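Local coordinates for protein lectin (Pleurotus ostreatus, PDB 6T0Q) that probably recognises galactose- and N-acetylgalactosamine-containing sugars through calcium-binding beta-sandwich modules related to carbohydrate-binding modules, at residues A[310-315]-A[331-336]; A[200-205]-A[214-219]. All blocks are in the same frame, centred on the assembly; numbering follows the deposited sequence.

Contact 1: A[310-315]-A[331-336]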
ATOM      1  N   TRP A 310      -8.768  -6.935 -12.829  1.00 22.47           N
ATOM      2  CA  TRP A 310      -9.497  -7.359 -11.644  1.00 22.96           C
ATOM      3  C   TRP A 310      -9.270  -8.849 -11.406  1.00 21.80           C
ATOM      4  O   TRP A 310      -9.118  -9.623 -12.348  1.00 25.64           O
ATOM      5  CB  TRP A 310     -10.993  -7.075 -11.810  1.00 23.72           C
ATOM      6  CG  TRP A 310     -11.344  -5.600 -11.733  1.00 20.62           C
ATOM      7  CD1 TRP A 310     -10.863  -4.592 -12.520  1.00 22.55           C
ATOM      8  CD2 TRP A 310     -12.250  -4.989 -10.808  1.00 18.60           C
ATOM      9  NE1 TRP A 310     -11.421  -3.379 -12.138  1.00 19.90           N
ATOM     10  CE2 TRP A 310     -12.277  -3.604 -11.093  1.00 20.80           C
ATOM     11  CE3 TRP A 310     -13.037  -5.477  -9.752  1.00 23.40           C
ATOM     12  CZ2 TRP A 310     -13.066  -2.707 -10.367  1.00 21.44           C
ATOM     13  CZ3 TRP A 310     -13.820  -4.585  -9.035  1.00 24.97           C
ATOM     14  CH2 TRP A 310     -13.830  -3.218  -9.346  1.00 23.92           C
ATOM     15  N   LYS A 311      -9.235  -9.245 -10.137  1.00 23.90           N
ATOM     16  CA  LYS A 311      -9.209 -10.662  -9.791  1.00 26.54           C
ATOM     17  C   LYS A 311     -10.634 -11.168  -9.599  1.00 27.18           C
ATOM     18  O   LYS A 311     -11.527 -10.418  -9.202  1.00 27.09           O
ATOM     19  CB  LYS A 311      -8.393 -10.908  -8.519  1.00 30.68           C
ATOM     20  CG  LYS A 311      -6.941 -10.453  -8.614  1.00 39.23           C
ATOM     21  CD  LYS A 311      -6.319 -10.912  -9.916  1.00 52.07           C
ATOM     22  CE  LYS A 311      -5.158 -11.859  -9.695  1.00 62.08           C
ATOM     23  NZ  LYS A 311      -4.645 -12.343 -11.008  1.00 65.92           N
ATOM     24  N   ALA A 312     -10.837 -12.454  -9.877  1.00 22.19           N
ATOM     25  CA  ALA A 312     -12.164 -13.055  -9.877  1.00 23.31           C
ATOM     26  C   ALA A 312     -12.070 -14.490  -9.370  1.00 27.45           C
ATOM     27  O   ALA A 312     -11.028 -15.133  -9.501  1.00 27.25           O
ATOM     28  CB  ALA A 312     -12.778 -13.034 -11.286  1.00 24.55           C
ATOM     29  N   ILE A 313     -13.165 -14.997  -8.804  1.00 26.75           N
ATOM     30  CA  ILE A 313     -13.192 -16.375  -8.314  1.00 30.46           C
ATOM     31  C   ILE A 313     -14.618 -16.904  -8.411  1.00 29.82           C
ATOM     32  O   ILE A 313     -15.582 -16.158  -8.217  1.00 27.68           O
ATOM     33  CB  ILE A 313     -12.629 -16.469  -6.874  1.00 30.32           C
ATOM     34  CG1 ILE A 313     -12.174 -17.899  -6.567  1.00 31.95           C
ATOM     35  CG2 ILE A 313     -13.647 -15.986  -5.846  1.00 31.28           C
ATOM     36  CD1 ILE A 313     -11.413 -18.028  -5.257  1.00 36.31           C
ATOM     37  N   GLN A 314     -14.755 -18.202  -8.708  1.00 26.95           N
ATOM     38  CA  GLN A 314     -16.078 -18.764  -8.973  1.00 28.87           C
ATOM     39  C   GLN A 314     -16.779 -19.268  -7.718  1.00 33.39           C
ATOM     40  O   GLN A 314     -18.007 -19.168  -7.618  1.00 35.82           O
ATOM     41  CB  GLN A 314     -15.980 -19.897 -10.004  1.00 31.13           C
ATOM     42  CG  GLN A 314     -15.487 -19.405 -11.355  1.00 42.28           C
ATOM     43  CD  GLN A 314     -15.362 -20.504 -12.388  1.00 51.11           C
ATOM     44  OE1 GLN A 314     -16.085 -21.502 -12.342  1.00 47.99           O
ATOM     45  NE2 GLN A 314     -14.438 -20.324 -13.330  1.00 53.15           N
ATOM     46  N   THR A 315     -16.036 -19.836  -6.774  1.00 29.72           N
ATOM     47  CA  THR A 315     -16.571 -20.188  -5.462  1.00 33.27           C
ATOM     48  C   THR A 315     -16.092 -19.118  -4.492  1.00 32.51           C
ATOM     49  O   THR A 315     -14.893 -19.006  -4.219  1.00 30.90           O
ATOM     50  CB  THR A 315     -16.116 -21.576  -5.012  1.00 35.35           C
ATOM     51  OG1 THR A 315     -16.624 -22.569  -5.910  1.00 38.88           O
ATOM     52  CG2 THR A 315     -16.626 -21.864  -3.603  1.00 38.04           C
ATOM     53  N   GLU A 331      -8.473 -15.832 -10.263  1.00 31.63           N
ATOM     54  CA  GLU A 331      -8.054 -15.678 -11.648  1.00 35.88           C
ATOM     55  C   GLU A 331      -8.211 -14.230 -12.104  1.00 33.87           C
ATOM     56  O   GLU A 331      -8.918 -13.431 -11.487  1.00 29.92           O
ATOM     57  CB  GLU A 331      -8.872 -16.599 -12.567  1.00 38.38           C
ATOM     58  CG  GLU A 331     -10.383 -16.299 -12.540  1.00 46.85           C
ATOM     59  CD  GLU A 331     -11.204 -17.151 -13.505  1.00 55.58           C
ATOM     60  OE1 GLU A 331     -10.633 -17.682 -14.482  1.00 57.27           O
ATOM     61  OE2 GLU A 331     -12.428 -17.286 -13.288  1.00 54.35           O
ATOM     62  N   SER A 332      -7.538 -13.900 -13.203  1.00 25.61           N
ATOM     63  CA  SER A 332      -7.839 -12.668 -13.917  1.00 34.29           C
ATOM     64  C   SER A 332      -9.288 -12.686 -14.389  1.00 35.36           C
ATOM     65  O   SER A 332      -9.748 -13.678 -14.959  1.00 31.33           O
ATOM     66  CB  SER A 332      -6.905 -12.511 -15.117  1.00 36.41           C
ATOM     67  OG  SER A 332      -5.587 -12.258 -14.690  1.00 42.36           O
ATOM     68  N   ALA A 333     -10.009 -11.595 -14.145  1.00 29.11           N
ATOM     69  CA  ALA A 333     -11.371 -11.490 -14.658  1.00 26.53           C
ATOM     70  C   ALA A 333     -11.366 -11.569 -16.180  1.00 25.03           C
ATOM     71  O   ALA A 333     -10.426 -11.123 -16.845  1.00 24.96           O
ATOM     72  CB  ALA A 333     -12.020 -10.174 -14.204  1.00 23.12           C
ATOM     73  N   LYS A 334     -12.432 -12.140 -16.735  1.00 23.54           N
ATOM     74  CA  LYS A 334     -12.593 -12.259 -18.179  1.00 26.22           C
ATOM     75  C   LYS A 334     -13.410 -11.084 -18.701  1.00 25.99           C
ATOM     76  O   LYS A 334     -14.485 -10.783 -18.172  1.00 23.53           O
ATOM     77  CB  LYS A 334     -13.292 -13.569 -18.544  1.00 23.90           C
ATOM     78  CG  LYS A 334     -13.545 -13.750 -20.045  1.00 25.75           C
ATOM     79  CD  LYS A 334     -14.228 -15.076 -20.331  1.00 28.53           C
ATOM     80  CE  LYS A 334     -14.533 -15.225 -21.829  1.00 34.13           C
ATOM     81  NZ  LYS A 334     -15.119 -16.558 -22.143  1.00 34.86           N
ATOM     82  N   ILE A 335     -12.901 -10.426 -19.734  1.00 21.31           N
ATOM     83  CA  ILE A 335     -13.664  -9.375 -20.403  1.00 22.45           C
ATOM     84  C   ILE A 335     -14.713 -10.035 -21.288  1.00 25.09           C
ATOM     85  O   ILE A 335     -14.382 -10.790 -22.206  1.00 25.21           O
ATOM     86  CB  ILE A 335     -12.749  -8.448 -21.213  1.00 26.48           C
ATOM     87  CG1 ILE A 335     -11.986  -7.519 -20.261  1.00 25.18           C
ATOM     88  CG2 ILE A 335     -13.564  -7.611 -22.196  1.00 23.12           C
ATOM     89  CD1 ILE A 335     -10.975  -6.625 -20.957  1.00 31.05           C
ATOM     90  N   ILE A 336     -15.985  -9.795 -20.973  1.00 22.82           N
ATOM     91  CA  ILE A 336     -17.065 -10.294 -21.815  1.00 22.57           C
ATOM     92  C   ILE A 336     -17.241  -9.394 -23.030  1.00 25.39           C
ATOM     93  O   ILE A 336     -17.452  -9.876 -24.148  1.00 24.17           O
ATOM     94  CB  ILE A 336     -18.362 -10.408 -20.990  1.00 24.67           C
ATOM     95  CG1 ILE A 336     -18.097 -11.160 -19.680  1.00 24.31           C
ATOM     96  CG2 ILE A 336     -19.476 -11.070 -21.816  1.00 26.32           C
ATOM     97  CD1 ILE A 336     -17.414 -12.543 -19.850  1.00 20.29           C
TER
HETATM   98  O   HOH W   1      -5.714  -9.894 -13.048  1.00 47.98           O
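Ala312 and Glu331 form a hydrogen-bonded antiparallel pair, and Lys311 faces Ser332 across the neighbouring non-hydrogen-bonded position, which makes this a short junction of two strands in the larger sheet of the C-terminal beta-sandwich module. The pair is closed in both directions: Ala312 N donates to Glu331 O at 2.7 Å, and Glu331 N returns a bond to Ala312 O. Beyond it, Ala333 N reaches Trp310 O at 2.8 Å in an almost straight bond (168°). Glu331 O also receives a CH contact from Lys311 CA.

Side chains then pack along the junction. The Ala333 methyl meets Trp310 CB at 4.0 Å, at the root of the indole; the ring itself leads away, and its NE1 bonds to Val305 O. On the face shared with Ala312, Glu331 starts with CG wedged between its own N and carbonyl carbon (chi1 61°), which sets CG 3.3 Å from Ala312 O. The chain then runs extended to a carboxylate whose OE1 is held by the Ser204 hydroxyl, while OE2 approaches Gln314 NE2 only to 3.6 Å, a looser contact, the amide and carboxylate planes 35° apart. Away from that face, Lys311 bends at chi2 and chi3, and its NZ ends 3.8 Å from Ser332 OG. One water sits here, 2.9 Å from Ser332 OG, with weak links to Lys311 NZ and Trp310 O.

Contact 2: A[200-205]-A[214-219]. With NAG (2-acetamido-2-deoxy-beta-D-glucopyranose), chain B.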
ATOM      1  N   TRP A 200     -17.791  -5.040 -19.422  1.00 19.58           N
ATOM      2  CA  TRP A 200     -18.461  -6.100 -18.693  1.00 22.68           C
ATOM      3  C   TRP A 200     -17.465  -7.227 -18.451  1.00 23.00           C
ATOM      4  O   TRP A 200     -16.810  -7.692 -19.391  1.00 18.92           O
ATOM      5  CB  TRP A 200     -19.658  -6.621 -19.482  1.00 20.50           C
ATOM      6  CG  TRP A 200     -20.740  -5.611 -19.759  1.00 20.25           C
ATOM      7  CD1 TRP A 200     -20.867  -4.822 -20.869  1.00 20.19           C
ATOM      8  CD2 TRP A 200     -21.866  -5.316 -18.924  1.00 16.90           C
ATOM      9  NE1 TRP A 200     -22.006  -4.052 -20.774  1.00 21.44           N
ATOM     10  CE2 TRP A 200     -22.637  -4.339 -19.591  1.00 19.09           C
ATOM     11  CE3 TRP A 200     -22.301  -5.791 -17.683  1.00 19.86           C
ATOM     12  CZ2 TRP A 200     -23.820  -3.825 -19.057  1.00 19.10           C
ATOM     13  CZ3 TRP A 200     -23.481  -5.278 -17.153  1.00 22.51           C
ATOM     14  CH2 TRP A 200     -24.224  -4.305 -17.843  1.00 19.50           C
ATOM     15  N   ILE A 201     -17.319  -7.645 -17.194  1.00 21.48           N
ATOM     16  CA  ILE A 201     -16.425  -8.745 -16.851  1.00 21.82           C
ATOM     17  C   ILE A 201     -17.221  -9.828 -16.133  1.00 23.90           C
ATOM     18  O   ILE A 201     -18.331  -9.603 -15.640  1.00 20.29           O
ATOM     19  CB  ILE A 201     -15.218  -8.299 -15.985  1.00 19.86           C
ATOM     20  CG1 ILE A 201     -15.680  -7.739 -14.630  1.00 20.94           C
ATOM     21  CG2 ILE A 201     -14.366  -7.273 -16.739  1.00 19.36           C
ATOM     22  CD1 ILE A 201     -14.515  -7.383 -13.680  1.00 18.29           C
ATOM     23  N   TRP A 202     -16.632 -11.020 -16.084  1.00 19.19           N
ATOM     24  CA  TRP A 202     -17.181 -12.129 -15.311  1.00 20.78           C
ATOM     25  C   TRP A 202     -16.042 -13.104 -15.041  1.00 25.33           C
ATOM     26  O   TRP A 202     -14.892 -12.857 -15.418  1.00 26.71           O
ATOM     27  CB  TRP A 202     -18.346 -12.803 -16.048  1.00 18.60           C
ATOM     28  CG  TRP A 202     -19.310 -13.531 -15.138  1.00 22.23           C
ATOM     29  CD1 TRP A 202     -19.465 -14.894 -15.014  1.00 24.28           C
ATOM     30  CD2 TRP A 202     -20.255 -12.938 -14.232  1.00 21.82           C
ATOM     31  NE1 TRP A 202     -20.452 -15.173 -14.097  1.00 22.43           N
ATOM     32  CE2 TRP A 202     -20.946 -13.992 -13.598  1.00 24.36           C
ATOM     33  CE3 TRP A 202     -20.586 -11.613 -13.902  1.00 22.88           C
ATOM     34  CZ2 TRP A 202     -21.946 -13.765 -12.649  1.00 23.91           C
ATOM     35  CZ3 TRP A 202     -21.575 -11.389 -12.961  1.00 23.53           C
ATOM     36  CH2 TRP A 202     -22.250 -12.462 -12.349  1.00 21.10           C
ATOM     37  N   THR A 203     -16.359 -14.205 -14.362  1.00 25.40           N
ATOM     38  CA  THR A 203     -15.401 -15.299 -14.298  1.00 26.01           C
ATOM     39  C   THR A 203     -15.357 -16.014 -15.647  1.00 28.89           C
ATOM     40  O   THR A 203     -16.220 -15.827 -16.513  1.00 24.63           O
ATOM     41  CB  THR A 203     -15.752 -16.276 -13.176  1.00 26.87           C
ATOM     42  OG1 THR A 203     -17.177 -16.410 -13.085  1.00 27.68           O
ATOM     43  CG2 THR A 203     -15.207 -15.779 -11.845  1.00 28.21           C
ATOM     44  N   SER A 204     -14.336 -16.851 -15.823  1.00 31.46           N
ATOM     45  CA  SER A 204     -14.069 -17.432 -17.132  1.00 34.72           C
ATOM     46  C   SER A 204     -15.003 -18.588 -17.489  1.00 34.70           C
ATOM     47  O   SER A 204     -14.863 -19.147 -18.580  1.00 34.14           O
ATOM     48  CB  SER A 204     -12.605 -17.884 -17.213  1.00 35.74           C
ATOM     49  OG  SER A 204     -12.308 -18.810 -16.187  1.00 38.93           O
ATOM     50  N   ASP A 205     -15.955 -18.951 -16.619  1.00 33.83           N
ATOM     51  CA  ASP A 205     -17.029 -19.863 -17.008  1.00 35.04           C
ATOM     52  C   ASP A 205     -18.109 -19.174 -17.835  1.00 32.87           C
ATOM     53  O   ASP A 205     -19.075 -19.825 -18.238  1.00 29.81           O
ATOM     54  CB  ASP A 205     -17.663 -20.518 -15.771  1.00 39.43           C
ATOM     55  CG  ASP A 205     -18.170 -19.501 -14.750  1.00 43.48           C
ATOM     56  OD1 ASP A 205     -17.947 -18.282 -14.935  1.00 38.50           O
ATOM     57  OD2 ASP A 205     -18.796 -19.921 -13.755  1.00 44.23           O
ATOM     58  N   GLY A 214     -25.340 -18.608 -10.428  1.00 26.61           N
ATOM     59  CA  GLY A 214     -24.575 -18.559  -9.192  1.00 24.10           C
ATOM     60  C   GLY A 214     -23.899 -17.223  -8.956  1.00 30.08           C
ATOM     61  O   GLY A 214     -24.006 -16.306  -9.781  1.00 27.12           O
ATOM     62  N   SER A 215     -23.187 -17.115  -7.834  1.00 23.50           N
ATOM     63  CA  SER A 215     -22.530 -15.884  -7.419  1.00 26.47           C
ATOM     64  C   SER A 215     -21.025 -15.974  -7.651  1.00 32.35           C
ATOM     65  O   SER A 215     -20.418 -17.038  -7.502  1.00 28.03           O
ATOM     66  CB  SER A 215     -22.812 -15.588  -5.945  1.00 26.83           C
ATOM     67  OG  SER A 215     -24.190 -15.322  -5.745  1.00 29.12           O
ATOM     68  N   ARG A 216     -20.432 -14.837  -8.017  1.00 25.36           N
ATOM     69  CA  ARG A 216     -19.015 -14.734  -8.331  1.00 24.08           C
ATOM     70  C   ARG A 216     -18.461 -13.489  -7.659  1.00 26.11           C
ATOM     71  O   ARG A 216     -19.153 -12.474  -7.558  1.00 25.73           O
ATOM     72  CB  ARG A 216     -18.777 -14.634  -9.849  1.00 19.38           C
ATOM     73  CG  ARG A 216     -19.440 -15.740 -10.677  1.00 27.63           C
ATOM     74  CD  ARG A 216     -18.823 -17.093 -10.341  1.00 29.57           C
ATOM     75  NE  ARG A 216     -19.371 -18.172 -11.156  1.00 31.54           N
ATOM     76  CZ  ARG A 216     -20.204 -19.108 -10.708  1.00 38.46           C
ATOM     77  NH1 ARG A 216     -20.588 -19.113  -9.437  1.00 36.08           N
ATOM     78  NH2 ARG A 216     -20.638 -20.052 -11.532  1.00 40.91           N
ATOM     79  N   ALA A 217     -17.204 -13.548  -7.224  1.00 24.57           N
ATOM     80  CA  ALA A 217     -16.589 -12.404  -6.566  1.00 25.28           C
ATOM     81  C   ALA A 217     -15.500 -11.795  -7.438  1.00 28.52           C
ATOM     82  O   ALA A 217     -14.861 -12.484  -8.242  1.00 27.01           O
ATOM     83  CB  ALA A 217     -16.002 -12.785  -5.202  1.00 24.00           C
ATOM     84  N   PHE A 218     -15.300 -10.484  -7.261  1.00 23.38           N
ATOM     85  CA  PHE A 218     -14.351  -9.687  -8.029  1.00 22.39           C
ATOM     86  C   PHE A 218     -13.673  -8.695  -7.095  1.00 25.80           C
ATOM     87  O   PHE A 218     -14.322  -8.133  -6.211  1.00 26.27           O
ATOM     88  CB  PHE A 218     -15.055  -8.932  -9.169  1.00 21.94           C
ATOM     89  CG  PHE A 218     -15.841  -9.834 -10.084  1.00 20.66           C
ATOM     90  CD1 PHE A 218     -17.153 -10.169  -9.790  1.00 21.86           C
ATOM     91  CD2 PHE A 218     -15.254 -10.368 -11.221  1.00 19.60           C
ATOM     92  CE1 PHE A 218     -17.877 -11.012 -10.621  1.00 22.88           C
ATOM     93  CE2 PHE A 218     -15.964 -11.221 -12.055  1.00 24.43           C
ATOM     94  CZ  PHE A 218     -17.283 -11.538 -11.759  1.00 26.18           C
ATOM     95  N   ARG A 219     -12.369  -8.480  -7.295  1.00 21.57           N
ATOM     96  CA  ARG A 219     -11.581  -7.623  -6.419  1.00 21.23           C
ATOM     97  C   ARG A 219     -10.647  -6.737  -7.227  1.00 23.89           C
ATOM     98  O   ARG A 219     -10.043  -7.185  -8.206  1.00 24.39           O
ATOM     99  CB  ARG A 219     -10.735  -8.441  -5.428  1.00 21.71           C
ATOM    100  CG  ARG A 219     -11.521  -9.126  -4.328  1.00 24.78           C
ATOM    101  CD  ARG A 219     -10.615 -10.062  -3.521  1.00 27.82           C
ATOM    102  NE  ARG A 219      -9.481  -9.357  -2.918  1.00 25.79           N
ATOM    103  CZ  ARG A 219      -9.511  -8.766  -1.727  1.00 27.70           C
ATOM    104  NH1 ARG A 219     -10.625  -8.784  -0.996  1.00 22.91           N
ATOM    105  NH2 ARG A 219      -8.424  -8.159  -1.265  1.00 32.78           N
TER
HETATM  106  C1  NAG B   1     -23.376 -13.197  -2.839  1.00 38.73           C
HETATM  107  C2  NAG B   1     -23.433 -13.929  -1.509  1.00 44.83           C
HETATM  108  C3  NAG B   1     -24.597 -14.903  -1.508  1.00 53.29           C
HETATM  109  C4  NAG B   1     -25.899 -14.152  -1.743  1.00 52.15           C
HETATM  110  C5  NAG B   1     -25.836 -13.289  -3.007  1.00 45.13           C
HETATM  111  C6  NAG B   1     -26.960 -12.277  -3.048  1.00 41.55           C
HETATM  112  C7  NAG B   1     -21.409 -14.280  -0.179  1.00 46.15           C
HETATM  113  C8  NAG B   1     -20.163 -15.095   0.003  1.00 43.54           C
HETATM  114  N2  NAG B   1     -22.187 -14.618  -1.212  1.00 39.74           N
HETATM  115  O3  NAG B   1     -24.641 -15.565  -0.249  1.00 56.53           O
HETATM  116  O4  NAG B   1     -26.731 -15.243  -1.824  1.00 60.33           O
HETATM  117  O5  NAG B   1     -24.623 -12.517  -3.069  1.00 39.38           O
HETATM  118  O6  NAG B   1     -27.800 -12.474  -4.175  1.00 55.49           O
HETATM  119  O7  NAG B   1     -21.696 -13.351   0.575  1.00 46.86           O
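Arg216 sets off with CG anti to its carbonyl carbon (chi1 -53°) and its chain bends at chi2 (-65°), which places CD, while Asp205 holds CG between its own N and carbonyl carbon; the two chains reach toward each other tip to tip. They join strand 214-222 to the loop that follows strand 199-202, two members of one sheet in the C-terminal beta-sandwich module that are not adjacent within it. The short strand segments lie 8.9 Å apart, and side chains bridge the interval.

The salt bridge is side-on, with both donors on a single oxygen: Asp205 OD2 takes Arg216 NH2 at 2.9 Å nearly along its C-O direction and Arg216 NE at 3.2 Å through its syn lone pair. The other carboxylate oxygen, OD1, accepts the Thr203 hydroxyl at 2.7 Å, so both oxygens of Asp205 are engaged and its rotation is restrained. Thr203 OG1 in turn lies at the edge of the guanidinium, in its plane. Arg216 NH1 donates to Ser215 O, standing above the carbonyl plane, so the third nitrogen also has a partner.

Next to the ion pair, toward the strand, the contact is aromatic. Phe218 CZ stands over the rim of one Trp202 face, on which Arg216 CB also lies; the Trp202 and Phe218 planes are inclined at 52°. Trp202 and Arg216 cross at about a right angle, NE1 of the indole 3.6 Å from Arg216 CG. Phe218 turns its edge to the Trp202 backbone, CE2 reaching C at 3.5 Å, and Ile201 CD1 packs against Phe218 CD2. Trp202 also touches Asn281, a calcium ligand. Ser215 belongs to a glycan pocket and points away from segment 200-205: its OG is hydrogen-bonded to Thr280 OG1 and lies 3.7 Å from NAG C1.

Overall arrangement
Followed from the N terminus, the chain reaches both contacts only in its second half. Contact 2 comes first and closes a loop of eight residues between 200-205 and 214-219; contact 1 later closes one of fifteen between 310-315 and 331-336, so the two stand in series, neither nesting nor crossing. In space they interleave, their centres about 5 Å apart. Within the sheet the order is 199-202, 331-338, 311-313, 214-222, which places the strands of contact 1 between those of contact 2. Contact 1 makes the middle join, and backbone bonds of Ile336 with Trp200 and Lys311 with Arg219 make the outer two.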